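Local coordinates for protein choline kinase (Streptococcus pneumoniae, PDB 4R78) that probably transfers a phosphate group from ATP to choline, as a choline kinase with a protein kinase-like fold, at residues A228-L232 and K264-D268; E152-Y156 and T269-L273; Y166-V172 and G289-Y293. All blocks are in the same frame, centred on the assembly; numbering follows the deposited sequence.

How the interactions relate
Interactions 1 and 2 each pair two helices and share helix 257-280, using successive segments of it, while interaction 3 joins a loop and the start of helix 169-177 to helix 288-303. The first two are buried; interaction 3, its centre about 21 Å from the centre of the chain, is partly exposed. Interaction 2 is almost wholly apolar. Interaction 1 mixes methyl groups with the stem of Lys-264, an amide and a carboxylate; the lysine and aspartate charges pair elsewhere. Interaction 3 adds a tyrosine stack and a hydrogen bond. Two links connect them: Arg-292 of helix 288-303 forms a salt bridge with Asp-268, and Tyr-166 OH of the loop probably hydrogen-bonds to Ser-272 O of helix 257-280.

Interaction 1: residues A228-L232 and K264-D268; sequences AALFL and KILQD
Ala-228 brings its CB against Lys-264, 3.8 Å from Lys-264 N and 3.9 Å from Lys-264 CG. The CA atoms of these two residues, 5.4 Å apart, are the nearest pair between the segments, and the small methyl group is consistent with so close an approach. The helix segments cross steeply, at 73° between their directions, with axes 9.8 Å apart at closest approach.

Ala-229 is met by Gln-267, whose chain, extended beyond CG, reaches across to the other helix. The amide carbon Gln-267 CD lies 4.0 Å from Ala-229 CB, and the flat amide end rests against the backbone of Ala-228 and Ala-229.

Phe-231 directs its CB toward the other helix, but its ring turns away and meets that of Phe-236. Its share in the contact is therefore the CB itself, 4.1 Å from Lys-264 CE. The fully extended lysine chain passes alongside Ala-228 and Phe-231 before its NZ reaches Glu-241 in a salt bridge.

Leu-232 closes the segment with its CG opposite the backbone N (chi1 -169°), which carries the branch across to 264-268. There CD2 touches both Lys-264 O, at 3.6 Å, and Asp-268 OD1, at 3.5 Å. The carboxylate is itself fixed by Arg-292 and Arg-295 of helix 288-303, one oxygen to each.

Between the two helices, then, cohesion comes largely from van der Waals contact: methyl groups meet aliphatic stems, an amide and a carboxylate. The charged ends pair with third parties instead, Lys-264 with helix 238-248 and Asp-268 with helix 288-303. The arginines probably offset the cost of placing Asp-268 against a leucine methyl and favour its ionised form.

Interaction 2: residues E152-Y156 and T269-L273; sequences EIKKY and TIWSL
Two flat groups approach here, Tyr-156 and Trp-271, crossing obliquely, with Tyr-156 OH 4.1 Å from Trp-271 CZ3. One face of the phenol ring has Ile-270 O 4.2 Å above its plane, displaced toward the rim. Ile-270 CG2 approaches the same ring at an oblique angle, 3.9 Å from Tyr-156 CE2. Around the indole, Trp-274 and Tyr-217 make edge-to-face contacts.

Behind the rings the interface is aliphatic. Tyr-156 CB and Leu-273 CB pack 3.8 Å apart, close to the backbones. Ile-153 uses two branches: its CG1 meets Ile-270 CG1 at 3.7 Å, the side chains crossing at about a right angle, while CG2, placed opposite the backbone N by a chi1 of -69°, reaches Leu-273 CD1 at 3.8 Å. The two nearest CA pairs, Ile-153 with Ile-270 and Tyr-156 with Leu-273, are three residues apart on both helices, as expected for segments whose directions differ by just 15° and whose axes lie 9.5 Å apart.

This is a near-parallel helix pair in the helical lobe of a kinase-like fold, joining helix 149-159 to the long helix 257-280. The Trp-271 side chain also lies about 3 Å (nearest atoms) from a bound MES molecule, probably from the crystallisation liquor. Choline kinases are known for aromatic pockets that hold the choline ammonium group, and the Trp-271, Trp-274 and Tyr-217 cluster is consistent with such a site.

Interaction 3: residues Y166-V172 and G289-Y293; sequences YANYESV and GVNRY
Tyr-166 and Tyr-293 lie against each other as an offset stack, ring centroids 4.6 Å apart and planes inclined by 16°. The side chains run in opposite directions, and each places its CB over the other's ring. Tyr-166 CB sits 3.4 Å from the centroid of the Tyr-293 ring, nearly on its normal, and Tyr-293 CB sits 4.1 Å from the centroid of the Tyr-166 ring. Both are CH-pi contacts.

The reach of Tyr-293 follows from its first torsion: with CG opposite the backbone N (chi1 -178°), the ring extends away from its helix to the loop at 166-168. Its hydroxyl donates to Ala-167 O over 2.8 Å, from well above the carbonyl plane (40° out of it). Val-172 packs against the hydroxyl, its CB 3.3 Å from Tyr-293 OH. Tyr-169 turns its ring edge to the phenol, Tyr-169 CD1 lying 3.8 Å from Tyr-293 CE1. The hydrogen bond pins the tip of the Tyr-293 side chain, while the stack holds the plane of the ring.

Tyr-166 continues past the stack to helix 288-303. Its OH comes within 3.4 Å of Gly-289 CA, an approach that the lack of a side chain permits, and its CE1 touches Val-290 CG2.

Two further hydroxyls anchor the unit to other helices: Tyr-166 OH bonds to Ser-272 O of helix 257-280, and Tyr-169 OH to Glu-157 of helix 149-159. The contact thus fastens the loop leading into helix 169-177 onto the beginning of helix 288-303, with helix 257-280 touching Tyr-166, Tyr-169 and Tyr-293.

Interaction 1: residues A228-L232 and K264-D268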
ATOM      1  N   ALA A 228       3.351  -4.832 -10.876  1.00 12.35           N
ATOM      2  CA  ALA A 228       1.934  -4.839 -11.227  1.00 12.55           C
ATOM      3  C   ALA A 228       1.180  -3.691 -10.563  1.00 12.50           C
ATOM      4  O   ALA A 228       0.388  -3.015 -11.214  1.00 13.05           O
ATOM      5  CB  ALA A 228       1.302  -6.176 -10.885  1.00 12.28           C
ATOM      6  N   ALA A 229       1.447  -3.462  -9.278  1.00 12.33           N
ATOM      7  CA  ALA A 229       0.774  -2.397  -8.539  1.00 12.26           C
ATOM      8  C   ALA A 229       1.118  -1.015  -9.080  1.00 12.53           C
ATOM      9  O   ALA A 229       0.220  -0.205  -9.314  1.00 12.57           O
ATOM     10  CB  ALA A 229       1.083  -2.489  -7.048  1.00 12.34           C
ATOM     11  N   LEU A 230       2.407  -0.747  -9.274  1.00 12.71           N
ATOM     12  CA  LEU A 230       2.835   0.527  -9.850  1.00 12.84           C
ATOM     13  C   LEU A 230       2.119   0.780 -11.181  1.00 12.83           C
ATOM     14  O   LEU A 230       1.526   1.843 -11.390  1.00 12.93           O
ATOM     15  CB  LEU A 230       4.351   0.548 -10.055  1.00 13.39           C
ATOM     16  CG  LEU A 230       4.937   1.864 -10.570  1.00 14.16           C
ATOM     17  CD1 LEU A 230       5.000   2.912  -9.468  1.00 16.29           C
ATOM     18  CD2 LEU A 230       6.311   1.624 -11.160  1.00 14.61           C
ATOM     19  N   PHE A 231       2.150  -0.223 -12.052  1.00 13.21           N
ATOM     20  CA  PHE A 231       1.583  -0.117 -13.392  1.00 13.06           C
ATOM     21  C   PHE A 231       0.066   0.059 -13.341  1.00 13.21           C
ATOM     22  O   PHE A 231      -0.486   0.942 -14.001  1.00 13.68           O
ATOM     23  CB  PHE A 231       1.924  -1.360 -14.223  1.00 12.86           C
ATOM     24  CG  PHE A 231       3.389  -1.522 -14.541  1.00 13.51           C
ATOM     25  CD1 PHE A 231       4.320  -0.539 -14.224  1.00 13.88           C
ATOM     26  CD2 PHE A 231       3.827  -2.667 -15.202  1.00 13.49           C
ATOM     27  CE1 PHE A 231       5.670  -0.698 -14.542  1.00 14.48           C
ATOM     28  CE2 PHE A 231       5.166  -2.836 -15.530  1.00 14.30           C
ATOM     29  CZ  PHE A 231       6.090  -1.856 -15.200  1.00 13.66           C
ATOM     30  N   LEU A 232      -0.604  -0.770 -12.540  1.00 13.00           N
ATOM     31  CA  LEU A 232      -2.065  -0.765 -12.479  1.00 12.97           C
ATOM     32  C   LEU A 232      -2.619   0.493 -11.816  1.00 13.25           C
ATOM     33  O   LEU A 232      -3.574   1.096 -12.318  1.00 13.72           O
ATOM     34  CB  LEU A 232      -2.586  -2.018 -11.762  1.00 12.96           C
ATOM     35  CG  LEU A 232      -4.087  -2.313 -11.826  1.00 12.80           C
ATOM     36  CD1 LEU A 232      -4.544  -2.493 -13.266  1.00 12.60           C
ATOM     37  CD2 LEU A 232      -4.427  -3.542 -10.997  1.00 12.68           C
ATOM     38  N   LYS A 264      -1.842  -8.272 -11.352  1.00 12.66           N
ATOM     39  CA  LYS A 264      -2.852  -7.234 -11.598  1.00 12.48           C
ATOM     40  C   LYS A 264      -4.252  -7.768 -11.273  1.00 12.53           C
ATOM     41  O   LYS A 264      -5.040  -7.089 -10.624  1.00 12.22           O
ATOM     42  CB  LYS A 264      -2.799  -6.736 -13.050  1.00 12.48           C
ATOM     43  CG  LYS A 264      -1.627  -5.814 -13.376  1.00 13.10           C
ATOM     44  CD  LYS A 264      -1.709  -5.376 -14.829  1.00 12.90           C
ATOM     45  CE  LYS A 264      -0.607  -4.400 -15.200  1.00 12.79           C
ATOM     46  NZ  LYS A 264      -0.572  -4.188 -16.678  1.00 15.45           N
ATOM     47  N   ILE A 265      -4.549  -8.990 -11.718  1.00 12.55           N
ATOM     48  CA  ILE A 265      -5.847  -9.613 -11.449  1.00 12.63           C
ATOM     49  C   ILE A 265      -6.047  -9.857  -9.954  1.00 12.63           C
ATOM     50  O   ILE A 265      -7.123  -9.592  -9.410  1.00 12.73           O
ATOM     51  CB  ILE A 265      -6.020 -10.938 -12.237  1.00 12.74           C
ATOM     52  CG1 ILE A 265      -6.050 -10.665 -13.745  1.00 12.83           C
ATOM     53  CG2 ILE A 265      -7.301 -11.668 -11.814  1.00 12.86           C
ATOM     54  CD1 ILE A 265      -5.758 -11.889 -14.595  1.00 13.80           C
ATOM     55  N   LEU A 266      -5.000 -10.343  -9.292  1.00 12.50           N
ATOM     56  CA  LEU A 266      -5.080 -10.622  -7.864  1.00 12.47           C
ATOM     57  C   LEU A 266      -5.284  -9.342  -7.065  1.00 12.46           C
ATOM     58  O   LEU A 266      -6.043  -9.329  -6.103  1.00 12.66           O
ATOM     59  CB  LEU A 266      -3.837 -11.373  -7.379  1.00 12.65           C
ATOM     60  CG  LEU A 266      -3.638 -12.802  -7.893  1.00 14.01           C
ATOM     61  CD1 LEU A 266      -2.401 -13.412  -7.282  1.00 15.52           C
ATOM     62  CD2 LEU A 266      -4.841 -13.664  -7.583  1.00 17.28           C
ATOM     63  N   GLN A 267      -4.624  -8.266  -7.484  1.00 12.31           N
ATOM     64  CA  GLN A 267      -4.765  -6.968  -6.828  1.00 12.21           C
ATOM     65  C   GLN A 267      -6.170  -6.394  -6.968  1.00 12.30           C
ATOM     66  O   GLN A 267      -6.760  -5.952  -5.987  1.00 12.77           O
ATOM     67  CB  GLN A 267      -3.713  -5.984  -7.347  1.00 11.91           C
ATOM     68  CG  GLN A 267      -2.352  -6.238  -6.725  1.00 13.05           C
ATOM     69  CD  GLN A 267      -1.182  -5.702  -7.521  1.00 13.11           C
ATOM     70  OE1 GLN A 267      -0.062  -6.221  -7.419  1.00 14.05           O
ATOM     71  NE2 GLN A 267      -1.416  -4.666  -8.305  1.00 12.31           N
ATOM     72  N   ASP A 268      -6.717  -6.415  -8.181  1.00 12.22           N
ATOM     73  CA  ASP A 268      -8.077  -5.932  -8.379  1.00 12.15           C
ATOM     74  C   ASP A 268      -9.086  -6.722  -7.544  1.00 12.27           C
ATOM     75  O   ASP A 268     -10.012  -6.136  -6.977  1.00 13.09           O
ATOM     76  CB  ASP A 268      -8.452  -5.938  -9.859  1.00 12.17           C
ATOM     77  CG  ASP A 268      -7.993  -4.686 -10.578  1.00 13.24           C
ATOM     78  OD1 ASP A 268      -7.802  -3.637  -9.923  1.00 13.02           O
ATOM     79  OD2 ASP A 268      -7.836  -4.740 -11.813  1.00 13.27           O
TER

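Interaction 2: residues E152-Y156 and T269-L273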
ATOM      1  N   GLU A 152      -5.004 -13.997   1.468  1.00 16.85           N
ATOM      2  CA  GLU A 152      -5.480 -12.631   1.673  1.00 16.98           C
ATOM      3  C   GLU A 152      -6.942 -12.481   1.257  1.00 16.70           C
ATOM      4  O   GLU A 152      -7.736 -11.866   1.970  1.00 16.48           O
ATOM      5  CB  GLU A 152      -4.601 -11.623   0.928  1.00 17.27           C
ATOM      6  CG  GLU A 152      -4.805 -10.172   1.360  1.00 19.05           C
ATOM      7  CD  GLU A 152      -3.948  -9.763   2.552  1.00 21.10           C
ATOM      8  OE1 GLU A 152      -3.836  -8.544   2.799  1.00 23.26           O
ATOM      9  OE2 GLU A 152      -3.378 -10.641   3.233  1.00 23.07           O
ATOM     10  N   ILE A 153      -7.295 -13.051   0.106  1.00 16.44           N
ATOM     11  CA  ILE A 153      -8.691 -13.101  -0.326  1.00 16.37           C
ATOM     12  C   ILE A 153      -9.580 -13.702   0.770  1.00 16.43           C
ATOM     13  O   ILE A 153     -10.614 -13.132   1.118  1.00 16.30           O
ATOM     14  CB  ILE A 153      -8.846 -13.885  -1.657  1.00 16.26           C
ATOM     15  CG1 ILE A 153      -8.215 -13.094  -2.809  1.00 16.50           C
ATOM     16  CG2 ILE A 153     -10.322 -14.186  -1.955  1.00 16.29           C
ATOM     17  CD1 ILE A 153      -7.861 -13.932  -4.029  1.00 16.35           C
ATOM     18  N   LYS A 154      -9.158 -14.837   1.324  1.00 16.64           N
ATOM     19  CA  LYS A 154      -9.931 -15.523   2.364  1.00 16.91           C
ATOM     20  C   LYS A 154     -10.083 -14.694   3.636  1.00 17.15           C
ATOM     21  O   LYS A 154     -11.116 -14.759   4.299  1.00 17.11           O
ATOM     22  CB  LYS A 154      -9.325 -16.892   2.686  1.00 17.11           C
ATOM     23  CG  LYS A 154      -9.397 -17.881   1.536  1.00 17.91           C
ATOM     24  CD  LYS A 154      -8.849 -19.236   1.939  1.00 20.11           C
ATOM     25  CE  LYS A 154      -8.874 -20.202   0.767  1.00 21.86           C
ATOM     26  NZ  LYS A 154      -8.520 -21.585   1.204  1.00 23.43           N
ATOM     27  N   LYS A 155      -9.056 -13.912   3.967  1.00 17.23           N
ATOM     28  CA  LYS A 155      -9.111 -13.044   5.143  1.00 17.41           C
ATOM     29  C   LYS A 155     -10.229 -12.009   5.021  1.00 17.38           C
ATOM     30  O   LYS A 155     -11.007 -11.819   5.955  1.00 17.49           O
ATOM     31  CB  LYS A 155      -7.768 -12.355   5.393  1.00 17.59           C
ATOM     32  CG  LYS A 155      -6.671 -13.283   5.880  1.00 18.87           C
ATOM     33  CD  LYS A 155      -5.451 -12.487   6.317  1.00 20.52           C
ATOM     34  CE  LYS A 155      -4.444 -13.366   7.040  1.00 21.99           C
ATOM     35  NZ  LYS A 155      -3.183 -12.621   7.337  1.00 23.18           N
ATOM     36  N   TYR A 156     -10.312 -11.354   3.863  1.00 17.40           N
ATOM     37  CA  TYR A 156     -11.387 -10.391   3.610  1.00 17.30           C
ATOM     38  C   TYR A 156     -12.759 -11.062   3.588  1.00 17.27           C
ATOM     39  O   TYR A 156     -13.727 -10.517   4.114  1.00 17.23           O
ATOM     40  CB  TYR A 156     -11.137  -9.595   2.322  1.00 17.30           C
ATOM     41  CG  TYR A 156     -10.065  -8.545   2.482  1.00 17.27           C
ATOM     42  CD1 TYR A 156     -10.306  -7.382   3.217  1.00 17.20           C
ATOM     43  CD2 TYR A 156      -8.802  -8.713   1.916  1.00 17.34           C
ATOM     44  CE1 TYR A 156      -9.319  -6.415   3.380  1.00 17.52           C
ATOM     45  CE2 TYR A 156      -7.810  -7.749   2.068  1.00 18.08           C
ATOM     46  CZ  TYR A 156      -8.077  -6.602   2.802  1.00 17.82           C
ATOM     47  OH  TYR A 156      -7.096  -5.650   2.965  1.00 19.09           O
ATOM     48  N   THR A 269      -8.873  -8.033  -7.434  1.00 12.57           N
ATOM     49  CA  THR A 269      -9.734  -8.887  -6.620  1.00 12.17           C
ATOM     50  C   THR A 269      -9.621  -8.509  -5.144  1.00 12.21           C
ATOM     51  O   THR A 269     -10.627  -8.205  -4.493  1.00 12.20           O
ATOM     52  CB  THR A 269      -9.405 -10.383  -6.819  1.00 11.94           C
ATOM     53  OG1 THR A 269      -9.519 -10.710  -8.211  1.00 12.67           O
ATOM     54  CG2 THR A 269     -10.372 -11.245  -6.032  1.00 12.86           C
ATOM     55  N   ILE A 270      -8.394  -8.500  -4.639  1.00 12.33           N
ATOM     56  CA  ILE A 270      -8.139  -8.197  -3.233  1.00 12.33           C
ATOM     57  C   ILE A 270      -8.639  -6.810  -2.829  1.00 12.50           C
ATOM     58  O   ILE A 270      -9.356  -6.672  -1.834  1.00 12.47           O
ATOM     59  CB  ILE A 270      -6.647  -8.407  -2.875  1.00 12.25           C
ATOM     60  CG1 ILE A 270      -6.338  -9.908  -2.865  1.00 12.31           C
ATOM     61  CG2 ILE A 270      -6.298  -7.764  -1.522  1.00 12.92           C
ATOM     62  CD1 ILE A 270      -4.874 -10.258  -2.970  1.00 12.99           C
ATOM     63  N   TRP A 271      -8.281  -5.786  -3.598  1.00 12.32           N
ATOM     64  CA  TRP A 271      -8.694  -4.425  -3.241  1.00 12.52           C
ATOM     65  C   TRP A 271     -10.198  -4.175  -3.428  1.00 12.68           C
ATOM     66  O   TRP A 271     -10.770  -3.311  -2.757  1.00 13.12           O
ATOM     67  CB  TRP A 271      -7.820  -3.363  -3.928  1.00 12.60           C
ATOM     68  CG  TRP A 271      -6.354  -3.453  -3.544  1.00 13.06           C
ATOM     69  CD1 TRP A 271      -5.296  -3.653  -4.389  1.00 13.48           C
ATOM     70  CD2 TRP A 271      -5.793  -3.362  -2.222  1.00 14.27           C
ATOM     71  NE1 TRP A 271      -4.116  -3.685  -3.683  1.00 14.16           N
ATOM     72  CE2 TRP A 271      -4.390  -3.509  -2.352  1.00 14.56           C
ATOM     73  CE3 TRP A 271      -6.336  -3.166  -0.943  1.00 14.98           C
ATOM     74  CZ2 TRP A 271      -3.522  -3.470  -1.253  1.00 15.36           C
ATOM     75  CZ3 TRP A 271      -5.472  -3.125   0.153  1.00 15.74           C
ATOM     76  CH2 TRP A 271      -4.079  -3.278  -0.012  1.00 15.30           C
ATOM     77  N   SER A 272     -10.849  -4.939  -4.307  1.00 12.57           N
ATOM     78  CA  SER A 272     -12.311  -4.870  -4.398  1.00 12.60           C
ATOM     79  C   SER A 272     -12.961  -5.416  -3.120  1.00 12.40           C
ATOM     80  O   SER A 272     -13.986  -4.902  -2.677  1.00 12.63           O
ATOM     81  CB  SER A 272     -12.853  -5.571  -5.654  1.00 12.94           C
ATOM     82  OG  SER A 272     -12.911  -6.981  -5.506  1.00 14.05           O
ATOM     83  N   LEU A 273     -12.345  -6.433  -2.517  1.00 12.42           N
ATOM     84  CA  LEU A 273     -12.872  -7.016  -1.277  1.00 12.44           C
ATOM     85  C   LEU A 273     -12.578  -6.102  -0.087  1.00 12.69           C
ATOM     86  O   LEU A 273     -13.434  -5.893   0.777  1.00 12.81           O
ATOM     87  CB  LEU A 273     -12.329  -8.433  -1.052  1.00 12.66           C
ATOM     88  CG  LEU A 273     -12.777  -9.501  -2.063  1.00 13.20           C
ATOM     89  CD1 LEU A 273     -11.951 -10.772  -1.922  1.00 13.69           C
ATOM     90  CD2 LEU A 273     -14.271  -9.823  -1.944  1.00 14.35           C
TER

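Interaction 3: residues Y166-V172 and G289-Y293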
ATOM      1  N   TYR A 166     -20.635  -8.358  -5.453  1.00 15.74           N
ATOM      2  CA  TYR A 166     -20.134  -8.361  -6.824  1.00 15.12           C
ATOM      3  C   TYR A 166     -20.772  -9.474  -7.641  1.00 14.94           C
ATOM      4  O   TYR A 166     -21.057 -10.554  -7.125  1.00 15.37           O
ATOM      5  CB  TYR A 166     -18.606  -8.466  -6.843  1.00 15.11           C
ATOM      6  CG  TYR A 166     -17.905  -7.330  -6.129  1.00 14.31           C
ATOM      7  CD1 TYR A 166     -18.246  -6.004  -6.389  1.00 14.33           C
ATOM      8  CD2 TYR A 166     -16.904  -7.582  -5.192  1.00 14.58           C
ATOM      9  CE1 TYR A 166     -17.619  -4.956  -5.740  1.00 13.99           C
ATOM     10  CE2 TYR A 166     -16.261  -6.534  -4.534  1.00 13.31           C
ATOM     11  CZ  TYR A 166     -16.628  -5.223  -4.815  1.00 13.23           C
ATOM     12  OH  TYR A 166     -16.006  -4.169  -4.181  1.00 12.77           O
ATOM     13  N   ALA A 167     -20.991  -9.194  -8.921  1.00 14.52           N
ATOM     14  CA  ALA A 167     -21.700 -10.101  -9.822  1.00 14.41           C
ATOM     15  C   ALA A 167     -20.890 -11.341 -10.196  1.00 13.87           C
ATOM     16  O   ALA A 167     -19.683 -11.260 -10.445  1.00 14.10           O
ATOM     17  CB  ALA A 167     -22.110  -9.355 -11.075  1.00 14.29           C
ATOM     18  N   ASN A 168     -21.573 -12.484 -10.241  1.00 13.34           N
ATOM     19  CA  ASN A 168     -20.984 -13.734 -10.727  1.00 13.38           C
ATOM     20  C   ASN A 168     -19.772 -14.165  -9.901  1.00 13.57           C
ATOM     21  O   ASN A 168     -18.790 -14.680 -10.442  1.00 13.59           O
ATOM     22  CB  ASN A 168     -20.617 -13.593 -12.214  1.00 13.33           C
ATOM     23  CG  ASN A 168     -20.436 -14.927 -12.905  1.00 13.33           C
ATOM     24  OD1 ASN A 168     -21.104 -15.908 -12.577  1.00 13.59           O
ATOM     25  ND2 ASN A 168     -19.535 -14.967 -13.884  1.00 13.74           N
ATOM     26  N   TYR A 169     -19.857 -13.972  -8.587  1.00 13.37           N
ATOM     27  CA  TYR A 169     -18.682 -14.138  -7.726  1.00 13.47           C
ATOM     28  C   TYR A 169     -18.055 -15.538  -7.719  1.00 13.52           C
ATOM     29  O   TYR A 169     -16.835 -15.660  -7.767  1.00 13.39           O
ATOM     30  CB  TYR A 169     -18.950 -13.646  -6.297  1.00 13.64           C
ATOM     31  CG  TYR A 169     -17.692 -13.584  -5.447  1.00 13.40           C
ATOM     32  CD1 TYR A 169     -16.655 -12.706  -5.765  1.00 14.35           C
ATOM     33  CD2 TYR A 169     -17.533 -14.419  -4.341  1.00 14.06           C
ATOM     34  CE1 TYR A 169     -15.496 -12.648  -4.994  1.00 14.49           C
ATOM     35  CE2 TYR A 169     -16.373 -14.368  -3.561  1.00 14.06           C
ATOM     36  CZ  TYR A 169     -15.361 -13.481  -3.899  1.00 14.21           C
ATOM     37  OH  TYR A 169     -14.210 -13.419  -3.143  1.00 16.11           O
ATOM     38  N   GLU A 170     -18.866 -16.586  -7.653  1.00 13.66           N
ATOM     39  CA  GLU A 170     -18.301 -17.936  -7.612  1.00 14.32           C
ATOM     40  C   GLU A 170     -17.435 -18.257  -8.834  1.00 14.45           C
ATOM     41  O   GLU A 170     -16.308 -18.736  -8.689  1.00 14.50           O
ATOM     42  CB  GLU A 170     -19.388 -18.990  -7.385  1.00 14.55           C
ATOM     43  CG  GLU A 170     -19.882 -19.051  -5.949  1.00 15.91           C
ATOM     44  CD  GLU A 170     -18.765 -19.299  -4.944  1.00 17.10           C
ATOM     45  OE1 GLU A 170     -18.631 -18.492  -4.003  1.00 19.76           O
ATOM     46  OE2 GLU A 170     -18.018 -20.290  -5.102  1.00 17.72           O
ATOM     47  N   SER A 171     -17.937 -17.962 -10.031  1.00 14.45           N
ATOM     48  CA  SER A 171     -17.156 -18.168 -11.253  1.00 14.61           C
ATOM     49  C   SER A 171     -15.884 -17.316 -11.304  1.00 14.22           C
ATOM     50  O   SER A 171     -14.832 -17.785 -11.736  1.00 14.70           O
ATOM     51  CB  SER A 171     -18.007 -17.919 -12.496  1.00 15.03           C
ATOM     52  OG  SER A 171     -18.976 -18.943 -12.659  1.00 16.57           O
ATOM     53  N   VAL A 172     -15.980 -16.064 -10.866  1.00 13.91           N
ATOM     54  CA  VAL A 172     -14.810 -15.187 -10.841  1.00 13.82           C
ATOM     55  C   VAL A 172     -13.785 -15.684  -9.814  1.00 14.13           C
ATOM     56  O   VAL A 172     -12.598 -15.812 -10.122  1.00 13.82           O
ATOM     57  CB  VAL A 172     -15.214 -13.709 -10.595  1.00 13.69           C
ATOM     58  CG1 VAL A 172     -13.986 -12.829 -10.391  1.00 13.67           C
ATOM     59  CG2 VAL A 172     -16.043 -13.186 -11.771  1.00 13.83           C
ATOM     60  N   GLY A 289     -14.808  -0.074  -5.814  1.00 13.11           N
ATOM     61  CA  GLY A 289     -14.642  -1.526  -5.726  1.00 13.55           C
ATOM     62  C   GLY A 289     -15.270  -2.256  -6.895  1.00 13.99           C
ATOM     63  O   GLY A 289     -14.667  -3.175  -7.453  1.00 13.95           O
ATOM     64  N   VAL A 290     -16.479  -1.831  -7.261  1.00 14.34           N
ATOM     65  CA  VAL A 290     -17.215  -2.377  -8.410  1.00 14.98           C
ATOM     66  C   VAL A 290     -16.355  -2.337  -9.674  1.00 14.54           C
ATOM     67  O   VAL A 290     -16.262  -3.324 -10.405  1.00 14.31           O
ATOM     68  CB  VAL A 290     -18.556  -1.608  -8.629  1.00 15.41           C
ATOM     69  CG1 VAL A 290     -19.199  -1.954  -9.970  1.00 17.36           C
ATOM     70  CG2 VAL A 290     -19.528  -1.878  -7.479  1.00 16.48           C
ATOM     71  N   ASN A 291     -15.720  -1.192  -9.908  1.00 14.14           N
ATOM     72  CA  ASN A 291     -14.879  -0.993 -11.083  1.00 13.80           C
ATOM     73  C   ASN A 291     -13.584  -1.799 -11.061  1.00 13.61           C
ATOM     74  O   ASN A 291     -13.154  -2.320 -12.093  1.00 14.13           O
ATOM     75  CB  ASN A 291     -14.601   0.499 -11.295  1.00 14.00           C
ATOM     76  CG  ASN A 291     -15.858   1.282 -11.650  1.00 14.82           C
ATOM     77  OD1 ASN A 291     -16.855   0.716 -12.106  1.00 16.18           O
ATOM     78  ND2 ASN A 291     -15.813   2.595 -11.444  1.00 14.82           N
ATOM     79  N   ARG A 292     -12.963  -1.912  -9.888  1.00 13.09           N
ATOM     80  CA  ARG A 292     -11.775  -2.756  -9.772  1.00 12.67           C
ATOM     81  C   ARG A 292     -12.131  -4.217 -10.033  1.00 12.61           C
ATOM     82  O   ARG A 292     -11.409  -4.921 -10.735  1.00 12.52           O
ATOM     83  CB  ARG A 292     -11.095  -2.594  -8.412  1.00 12.38           C
ATOM     84  CG  ARG A 292     -10.413  -1.244  -8.226  1.00 12.53           C
ATOM     85  CD  ARG A 292      -9.314  -1.290  -7.189  1.00 12.13           C
ATOM     86  NE  ARG A 292      -8.152  -2.012  -7.708  1.00 12.90           N
ATOM     87  CZ  ARG A 292      -6.893  -1.813  -7.324  1.00 13.84           C
ATOM     88  NH1 ARG A 292      -5.924  -2.527  -7.880  1.00 13.56           N
ATOM     89  NH2 ARG A 292      -6.594  -0.917  -6.392  1.00 13.43           N
ATOM     90  N   TYR A 293     -13.258  -4.659  -9.484  1.00 12.52           N
ATOM     91  CA  TYR A 293     -13.725  -6.021  -9.691  1.00 13.03           C
ATOM     92  C   TYR A 293     -13.966  -6.319 -11.171  1.00 13.18           C
ATOM     93  O   TYR A 293     -13.543  -7.359 -11.672  1.00 13.05           O
ATOM     94  CB  TYR A 293     -14.990  -6.259  -8.872  1.00 12.81           C
ATOM     95  CG  TYR A 293     -15.557  -7.654  -8.963  1.00 13.00           C
ATOM     96  CD1 TYR A 293     -15.084  -8.672  -8.138  1.00 12.97           C
ATOM     97  CD2 TYR A 293     -16.593  -7.946  -9.853  1.00 13.41           C
ATOM     98  CE1 TYR A 293     -15.612  -9.959  -8.210  1.00 13.37           C
ATOM     99  CE2 TYR A 293     -17.134  -9.223  -9.930  1.00 12.93           C
ATOM    100  CZ  TYR A 293     -16.640 -10.223  -9.105  1.00 13.59           C
ATOM    101  OH  TYR A 293     -17.174 -11.485  -9.162  1.00 13.73           O
TER